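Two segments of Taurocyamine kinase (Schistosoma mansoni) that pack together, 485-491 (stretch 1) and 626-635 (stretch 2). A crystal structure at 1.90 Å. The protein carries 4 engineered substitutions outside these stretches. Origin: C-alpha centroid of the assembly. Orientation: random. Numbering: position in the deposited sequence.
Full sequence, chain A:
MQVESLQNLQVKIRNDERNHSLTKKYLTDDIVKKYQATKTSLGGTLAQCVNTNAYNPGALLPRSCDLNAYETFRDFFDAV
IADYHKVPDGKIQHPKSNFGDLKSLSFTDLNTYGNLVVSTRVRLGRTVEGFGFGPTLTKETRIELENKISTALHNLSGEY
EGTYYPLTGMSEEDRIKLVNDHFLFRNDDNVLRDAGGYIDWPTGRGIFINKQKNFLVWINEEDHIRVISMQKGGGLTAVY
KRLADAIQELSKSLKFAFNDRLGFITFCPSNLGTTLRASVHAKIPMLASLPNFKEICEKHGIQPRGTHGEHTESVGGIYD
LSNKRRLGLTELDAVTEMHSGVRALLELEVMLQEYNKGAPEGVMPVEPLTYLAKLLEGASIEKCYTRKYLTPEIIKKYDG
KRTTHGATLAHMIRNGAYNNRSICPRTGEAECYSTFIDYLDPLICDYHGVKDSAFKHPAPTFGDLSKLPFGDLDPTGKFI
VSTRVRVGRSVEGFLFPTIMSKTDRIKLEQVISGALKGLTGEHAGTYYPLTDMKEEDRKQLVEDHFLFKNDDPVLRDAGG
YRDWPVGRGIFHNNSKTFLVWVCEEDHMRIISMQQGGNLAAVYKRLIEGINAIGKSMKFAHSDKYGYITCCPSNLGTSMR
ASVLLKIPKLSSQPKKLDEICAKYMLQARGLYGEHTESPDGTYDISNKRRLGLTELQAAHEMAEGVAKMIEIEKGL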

ATOM      1  N   VAL A 485      -0.791 -31.248   8.111  1.00 17.04           N
ATOM      2  CA  VAL A 485       0.673 -31.202   8.015  1.00 16.90           C
ATOM      3  C   VAL A 485       1.019 -30.537   6.699  1.00 14.41           C
ATOM      4  O   VAL A 485       0.436 -30.846   5.679  1.00 16.46           O
ATOM      5  CB  VAL A 485       1.358 -32.593   8.084  1.00 14.91           C
ATOM      6  CG1 VAL A 485       2.894 -32.422   8.185  1.00 14.82           C
ATOM      7  CG2 VAL A 485       0.845 -33.387   9.257  1.00 17.71           C
ATOM      8  N   ARG A 486       1.970 -29.613   6.718  1.00 17.62           N
ATOM      9  CA  ARG A 486       2.420 -29.024   5.473  1.00 16.02           C
ATOM     10  C   ARG A 486       3.943 -28.999   5.386  1.00 19.31           C
ATOM     11  O   ARG A 486       4.637 -29.122   6.410  1.00 18.26           O
ATOM     12  CB  ARG A 486       1.864 -27.607   5.304  1.00 17.45           C
ATOM     13  CG  ARG A 486       2.348 -26.579   6.298  1.00 18.63           C
ATOM     14  CD  ARG A 486       3.675 -25.896   5.882  1.00 20.96           C
ATOM     15  NE  ARG A 486       4.020 -24.791   6.783  1.00 19.61           N
ATOM     16  CZ  ARG A 486       5.253 -24.444   7.141  1.00 23.06           C
ATOM     17  NH1 ARG A 486       6.305 -25.120   6.700  1.00 23.09           N
ATOM     18  NH2 ARG A 486       5.431 -23.411   7.955  1.00 25.37           N
ATOM     19  N   VAL A 487       4.443 -28.810   4.167  1.00 14.76           N
ATOM     20  CA  VAL A 487       5.866 -28.508   3.965  1.00 16.43           C
ATOM     21  C   VAL A 487       6.048 -27.385   2.959  1.00 19.17           C
ATOM     22  O   VAL A 487       5.185 -27.165   2.101  1.00 19.24           O
ATOM     23  CB  VAL A 487       6.674 -29.736   3.470  1.00 14.52           C
ATOM     24  CG1 VAL A 487       6.747 -30.833   4.551  1.00 15.80           C
ATOM     25  CG2 VAL A 487       6.099 -30.260   2.161  1.00 21.86           C
ATOM     26  N   GLY A 488       7.173 -26.674   3.064  1.00 14.94           N
ATOM     27  CA  GLY A 488       7.603 -25.787   2.003  1.00 14.38           C
ATOM     28  C   GLY A 488       8.547 -26.499   1.045  1.00 16.41           C
ATOM     29  O   GLY A 488       9.256 -27.403   1.465  1.00 16.02           O
ATOM     30  N   ARG A 489       8.535 -26.117  -0.238  1.00 14.19           N
ATOM     31  CA  ARG A 489       9.531 -26.609  -1.209  1.00 12.48           C
ATOM     32  C   ARG A 489       9.914 -25.513  -2.197  1.00 16.53           C
ATOM     33  O   ARG A 489       9.095 -24.669  -2.571  1.00 14.56           O
ATOM     34  CB  ARG A 489       9.026 -27.842  -1.992  1.00 14.32           C
ATOM     35  CG  ARG A 489       8.875 -29.143  -1.184  1.00 13.20           C
ATOM     36  CD  ARG A 489      10.253 -29.771  -0.791  1.00 13.86           C
ATOM     37  NE  ARG A 489      10.139 -31.047  -0.067  1.00 14.97           N
ATOM     38  CZ  ARG A 489      10.003 -31.183   1.251  1.00 13.37           C
ATOM     39  NH1 ARG A 489       9.945 -30.122   2.041  1.00 13.73           N
ATOM     40  NH2 ARG A 489       9.908 -32.398   1.787  1.00 15.40           N
ATOM     41  N   SER A 490      11.192 -25.519  -2.573  1.00 12.04           N
ATOM     42  CA  SER A 490      11.726 -24.686  -3.619  1.00 10.59           C
ATOM     43  C   SER A 490      12.105 -25.588  -4.773  1.00 15.22           C
ATOM     44  O   SER A 490      12.511 -26.731  -4.565  1.00 13.12           O
ATOM     45  CB  SER A 490      12.964 -23.906  -3.135  1.00 13.80           C
ATOM     46  OG  SER A 490      12.668 -23.092  -2.015  1.00 16.99           O
ATOM     47  N   VAL A 491      11.983 -25.055  -5.986  1.00 13.22           N
ATOM     48  CA  VAL A 491      12.309 -25.792  -7.185  1.00 13.16           C
ATOM     49  C   VAL A 491      13.688 -25.351  -7.659  1.00 16.96           C
ATOM     50  O   VAL A 491      13.945 -24.142  -7.831  1.00 17.11           O
ATOM     51  CB  VAL A 491      11.262 -25.561  -8.297  1.00 14.24           C
ATOM     52  CG1 VAL A 491      11.683 -26.262  -9.614  1.00 15.50           C
ATOM     53  CG2 VAL A 491       9.857 -26.015  -7.833  1.00 11.56           C
TER
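Stretch 2, residues 626-635: GYITCCPSNL

How does stretch 2 lie on stretch 1? Val485 through Arg489 are the last part of a strand that begins earlier in the chain, and loop follows, while stretch 2 is a strand at Gly626 and Tyr627 and loop or turn beyond. Along stretch 1 the partners come in broadly reverse order, from Asn634 at Arg486 to Thr629 at Gly488, then Tyr627 at Arg489 and Ile628 at Ser490. The two are joined mainly by side chains, with no direct hydrogen bond from backbone to backbone. Their nearest alpha carbons, Ser490 CA and Thr629 CA, are 5.9 Å apart.

What does Arg486 hold at its end of the contact? Its CA-to-CB bond points sideways, but the long side chain brings the guanidinium to Asn634, whose own CA-to-CB bond points toward stretch 1. Arg486 NH1 donates to Asn634 OD1 at 2.7 Å, nearly straight at 168°, and Arg486 NH2 adds a weak bond to the same Asn634 OD1 at 3.4 Å. The acceptor therefore sits at the guanidinium edge, near its plane. Val487 takes no part.

How do Gly488 and Arg489 meet stretch 2? Gly488 O approaches Thr629 CG2 at 4.4 Å and also accepts a hydrogen bond from Arg489 NH1 at 2.9 Å. Although the CA-to-CB bond of Arg489 points away, its side chain turns back and lays the guanidinium flat on Tyr627, with planes at 7° and Arg489 NH2 3.4 Å from Tyr627 CE2. This is a cation-pi stack over the ring face. Water 1 bridges the pair, accepting from Arg489 NH2 at 2.9 Å and hydrogen-bonded to Tyr627 OH at 2.6 Å.

What closes the contact at Ser490? Its CA-to-CB bond points toward stretch 2, and Ser490 OG donates to Ile628 O at 2.8 Å. Water 2 donates to the same Ile628 O at 2.7 Å and accepts from Ser490 N at 2.8 Å. Ser490 thus reaches one backbone oxygen both directly and through water.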

ATOM      1  N   GLY A 626      19.339 -29.050   4.715  1.00 21.09           N
ATOM      2  CA  GLY A 626      18.158 -29.819   4.309  1.00 18.88           C
ATOM      3  C   GLY A 626      17.384 -29.095   3.214  1.00 16.59           C
ATOM      4  O   GLY A 626      17.998 -28.476   2.350  1.00 13.90           O
ATOM      5  N   TYR A 627      16.047 -29.160   3.227  1.00 17.69           N
ATOM      6  CA  TYR A 627      15.291 -28.472   2.187  1.00 15.96           C
ATOM      7  C   TYR A 627      15.459 -26.956   2.313  1.00 16.27           C
ATOM      8  O   TYR A 627      15.387 -26.376   3.404  1.00 18.40           O
ATOM      9  CB  TYR A 627      13.801 -28.885   2.187  1.00 13.32           C
ATOM     10  CG  TYR A 627      13.640 -30.278   1.595  1.00 14.05           C
ATOM     11  CD1 TYR A 627      13.833 -30.493   0.238  1.00 14.60           C
ATOM     12  CD2 TYR A 627      13.367 -31.373   2.401  1.00 16.91           C
ATOM     13  CE1 TYR A 627      13.720 -31.759  -0.312  1.00 16.68           C
ATOM     14  CE2 TYR A 627      13.257 -32.649   1.873  1.00 17.56           C
ATOM     15  CZ  TYR A 627      13.437 -32.834   0.515  1.00 18.26           C
ATOM     16  OH  TYR A 627      13.340 -34.098  -0.018  1.00 22.28           O
ATOM     17  N   ILE A 628      15.751 -26.339   1.180  1.00 12.39           N
ATOM     18  CA  ILE A 628      15.943 -24.892   1.107  1.00 14.37           C
ATOM     19  C   ILE A 628      14.619 -24.182   0.881  1.00 16.09           C
ATOM     20  O   ILE A 628      13.800 -24.626   0.071  1.00 14.87           O
ATOM     21  CB  ILE A 628      16.931 -24.536  -0.020  1.00 15.80           C
ATOM     22  CG1 ILE A 628      18.314 -25.067   0.354  1.00 19.77           C
ATOM     23  CG2 ILE A 628      16.953 -23.008  -0.289  1.00 16.54           C
ATOM     24  CD1 ILE A 628      19.195 -25.279  -0.843  1.00 28.64           C
ATOM     25  N   THR A 629      14.405 -23.102   1.627  1.00 15.71           N
ATOM     26  CA  THR A 629      13.194 -22.300   1.550  1.00 16.73           C
ATOM     27  C   THR A 629      13.578 -20.821   1.564  1.00 21.36           C
ATOM     28  O   THR A 629      14.699 -20.446   1.943  1.00 18.43           O
ATOM     29  CB  THR A 629      12.204 -22.598   2.722  1.00 20.44           C
ATOM     30  OG1 THR A 629      12.818 -22.292   3.980  1.00 16.62           O
ATOM     31  CG2 THR A 629      11.795 -24.074   2.736  1.00 19.98           C
ATOM     32  N   CYS A 630      12.642 -19.986   1.142  1.00 19.30           N
ATOM     33  CA  CYS A 630      12.849 -18.547   1.138  1.00 20.26           C
ATOM     34  C   CYS A 630      13.218 -17.997   2.524  1.00 16.95           C
ATOM     35  O   CYS A 630      14.231 -17.312   2.671  1.00 18.51           O
ATOM     36  CB  CYS A 630      11.599 -17.863   0.595  1.00 19.07           C
ATOM     37  SG  CYS A 630      11.670 -16.091   0.588  1.00 21.95           S
ATOM     38  N   CYS A 631      12.394 -18.265   3.532  1.00 17.19           N
ATOM     39  CA  CYS A 631      12.725 -17.857   4.890  1.00 18.05           C
ATOM     40  C   CYS A 631      13.608 -18.907   5.570  1.00 19.39           C
ATOM     41  O   CYS A 631      13.326 -20.106   5.503  1.00 19.80           O
ATOM     42  CB  CYS A 631      11.448 -17.614   5.712  1.00 23.19           C
ATOM     43  SG  CYS A 631      11.727 -16.788   7.295  1.00 23.55           S
ATOM     44  N   PRO A 632      14.694 -18.463   6.217  1.00 15.35           N
ATOM     45  CA  PRO A 632      15.592 -19.384   6.918  1.00 14.82           C
ATOM     46  C   PRO A 632      14.900 -20.072   8.100  1.00 15.98           C
ATOM     47  O   PRO A 632      15.397 -21.059   8.597  1.00 17.22           O
ATOM     48  CB  PRO A 632      16.733 -18.481   7.394  1.00 18.93           C
ATOM     49  CG  PRO A 632      16.658 -17.269   6.544  1.00 20.75           C
ATOM     50  CD  PRO A 632      15.209 -17.083   6.213  1.00 19.17           C
ATOM     51  N   SER A 633      13.766 -19.548   8.542  1.00 13.30           N
ATOM     52  CA  SER A 633      13.036 -20.154   9.641  1.00 17.69           C
ATOM     53  C   SER A 633      12.444 -21.512   9.246  1.00 23.13           C
ATOM     54  O   SER A 633      12.122 -22.337  10.117  1.00 20.07           O
ATOM     55  CB  SER A 633      11.913 -19.225  10.105  1.00 21.21           C
ATOM     56  OG  SER A 633      10.883 -19.159   9.131  1.00 27.75           O
ATOM     57  N   ASN A 634      12.292 -21.737   7.939  1.00 18.73           N
ATOM     58  CA  ASN A 634      11.603 -22.934   7.469  1.00 19.53           C
ATOM     59  C   ASN A 634      12.430 -23.965   6.706  1.00 18.77           C
ATOM     60  O   ASN A 634      11.897 -24.712   5.883  1.00 20.60           O
ATOM     61  CB  ASN A 634      10.410 -22.531   6.626  1.00 20.13           C
ATOM     62  CG  ASN A 634       9.110 -22.895   7.293  1.00 26.98           C
ATOM     63  OD1 ASN A 634       8.724 -24.061   7.312  1.00 27.20           O
ATOM     64  ND2 ASN A 634       8.442 -21.901   7.888  1.00 34.20           N
ATOM     65  N   LEU A 635      13.726 -24.008   6.997  1.00 14.04           N
ATOM     66  CA  LEU A 635      14.643 -25.035   6.507  1.00 14.43           C
ATOM     67  C   LEU A 635      14.553 -26.425   7.163  1.00 17.67           C
ATOM     68  O   LEU A 635      13.753 -26.659   8.063  1.00 17.90           O
ATOM     69  CB  LEU A 635      16.081 -24.540   6.692  1.00 15.86           C
ATOM     70  CG  LEU A 635      16.423 -23.182   6.111  1.00 17.04           C
ATOM     71  CD1 LEU A 635      17.780 -22.719   6.697  1.00 14.88           C
ATOM     72  CD2 LEU A 635      16.481 -23.249   4.589  1.00 16.11           C
TER
HETATM   73  O   HOH W   1      10.737 -34.043  -0.504  1.00 18.10           O
HETATM   74  O   HOH W   2      13.095 -27.015  -1.070  1.00 12.71           O